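Local atomic coordinates of ferritin like protein (Caulobacter vibrioides, PDB entry 3HL1), a protein that is of unknown function but belongs to the ferritin-like family of helical proteins and probably binds metal. Residues I270-G275 and G301-S306. Residues are numbered along the deposited sequence; the frame is centred on the assembly and turned at random.
Sequences IADFAG and GGDILS
Asp-272 lays its carboxylate beside that of Asp-303, the one pair that meets between 270-275 and 301-306. The contact joins helices 261-283 and 292-309, the last two of this largely helical, ferritin-like chain, about 17 Å from contact centre to chain centre; Leu-269, touched by Asp-303, lies on the same helix interface. The CA atoms of Asp-272 and Asp-303 are 8.2 Å apart, the nearest such approach, and the side chains span the gap, crossing at roughly a right angle while their carboxylate planes lie only 26° apart. Both CB bonds point across; in Asp-303 chi1 of -68° then sets CG beside the backbone N, and Asp-272 adopts the same rotamer. OD2 of Asp-303 also reaches the aliphatic part of its partner, 3.2 Å from Asp-272 CB. Arg-268, about one turn before Asp-272, forms a salt bridge through NE to OD1 of Asp-303, while Arg-268 and Lys-299 make only long, weak ion pairs with Asp-272. Asp-303 is buried and Asp-272 partly exposed. The modelled 2.4 Å between Asp-272 OD2 and Asp-303 OD2 is doubtful, but the pairing still implies a crowding of like charges that Arg-268 would probably moderate.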
loop_
_atom_site.group_PDB
_atom_site.type_symbol
_atom_site.label_atom_id
_atom_site.label_comp_id
_atom_site.label_asym_id
_atom_site.label_seq_id
_atom_site.Cartn_x
_atom_site.Cartn_y
_atom_site.Cartn_z
ATOM N N ILE A 270 9.438 12.373 -9.838
ATOM C CA ILE A 270 8.164 13.044 -9.664
ATOM C C ILE A 270 7.331 13.020 -10.952
ATOM O O ILE A 270 6.180 12.643 -10.919
ATOM C CB ILE A 270 8.373 14.455 -9.165
ATOM C CG1 ILE A 270 9.003 14.451 -7.765
ATOM C CG2 ILE A 270 7.029 15.274 -9.125
ATOM C CD1 ILE A 270 9.640 15.805 -7.347
ATOM N N ALA A 271 7.929 13.373 -12.085
ATOM C CA ALA A 271 7.263 13.338 -13.340
ATOM C C ALA A 271 6.816 11.912 -13.737
ATOM O O ALA A 271 5.647 11.674 -14.111
ATOM C CB ALA A 271 8.166 13.929 -14.430
ATOM N N ASP A 272 7.746 10.961 -13.697
ATOM C CA ASP A 272 7.423 9.576 -14.108
ATOM C C ASP A 272 6.357 8.960 -13.178
ATOM O O ASP A 272 5.442 8.270 -13.635
ATOM C CB ASP A 272 8.676 8.675 -14.118
ATOM C CG ASP A 272 9.633 8.976 -15.253
ATOM O OD1 ASP A 272 9.243 9.687 -16.193
ATOM O OD2 ASP A 272 10.809 8.515 -15.178
ATOM N N PHE A 273 6.430 9.250 -11.897
ATOM C CA PHE A 273 5.422 8.784 -10.930
ATOM C C PHE A 273 4.034 9.363 -11.256
ATOM O O PHE A 273 3.075 8.610 -11.220
ATOM C CB PHE A 273 5.844 9.056 -9.507
ATOM C CG PHE A 273 5.000 8.353 -8.461
ATOM C CD1 PHE A 273 4.980 6.981 -8.362
ATOM C CD2 PHE A 273 4.190 9.095 -7.602
ATOM C CE1 PHE A 273 4.195 6.381 -7.401
ATOM C CE2 PHE A 273 3.411 8.471 -6.659
ATOM C CZ PHE A 273 3.391 7.131 -6.616
ATOM N N ALA A 274 3.968 10.657 -11.573
ATOM C CA ALA A 274 2.730 11.330 -11.978
ATOM C C ALA A 274 2.128 10.611 -13.202
ATOM O O ALA A 274 0.942 10.308 -13.249
ATOM C CB ALA A 274 2.980 12.774 -12.311
ATOM N N GLY A 275 2.967 10.357 -14.184
ATOM C CA GLY A 275 2.566 9.672 -15.377
ATOM C C GLY A 275 2.084 8.285 -15.113
ATOM O O GLY A 275 1.145 7.839 -15.722
ATOM N N GLY A 301 11.565 2.139 -10.961
ATOM C CA GLY A 301 12.578 1.584 -10.087
ATOM C C GLY A 301 13.969 2.101 -10.457
ATOM O O GLY A 301 14.787 2.439 -9.593
ATOM N N GLY A 302 14.229 2.193 -11.746
ATOM C CA GLY A 302 15.450 2.837 -12.198
ATOM C C GLY A 302 15.567 4.290 -11.760
ATOM O O GLY A 302 16.651 4.753 -11.352
ATOM N N ASP A 303 14.462 5.028 -11.809
ATOM C CA ASP A 303 14.414 6.397 -11.301
ATOM C C ASP A 303 14.704 6.542 -9.795
ATOM O O ASP A 303 15.389 7.483 -9.346
ATOM C CB ASP A 303 13.003 6.998 -11.478
ATOM C CG ASP A 303 12.620 7.239 -12.899
ATOM O OD1 ASP A 303 13.468 7.207 -13.789
ATOM O OD2 ASP A 303 11.404 7.388 -13.145
ATOM N N ILE A 304 14.139 5.635 -9.007
ATOM C CA ILE A 304 14.321 5.624 -7.547
ATOM C C ILE A 304 15.770 5.287 -7.203
ATOM O O ILE A 304 16.420 5.920 -6.358
ATOM C CB ILE A 304 13.334 4.616 -6.874
ATOM C CG1 ILE A 304 11.913 5.013 -7.204
ATOM C CG2 ILE A 304 13.557 4.569 -5.369
ATOM C CD1 ILE A 304 10.830 3.907 -6.915
ATOM N N LEU A 305 16.299 4.265 -7.846
ATOM C CA LEU A 305 17.711 3.899 -7.622
ATOM C C LEU A 305 18.644 5.038 -8.004
ATOM O O LEU A 305 19.642 5.316 -7.343
ATOM C CB LEU A 305 18.084 2.669 -8.425
ATOM C CG LEU A 305 19.520 2.166 -8.343
ATOM C CD1 LEU A 305 19.925 1.895 -6.912
ATOM C CD2 LEU A 305 19.634 0.909 -9.176
ATOM N N SER A 306 18.307 5.720 -9.075
ATOM C CA SER A 306 19.180 6.768 -9.561
ATOM C C SER A 306 19.243 7.938 -8.565
ATOM O O SER A 306 20.327 8.474 -8.317
ATOM C CB SER A 306 18.777 7.197 -10.970
ATOM O OG SER A 306 19.354 8.451 -11.220
#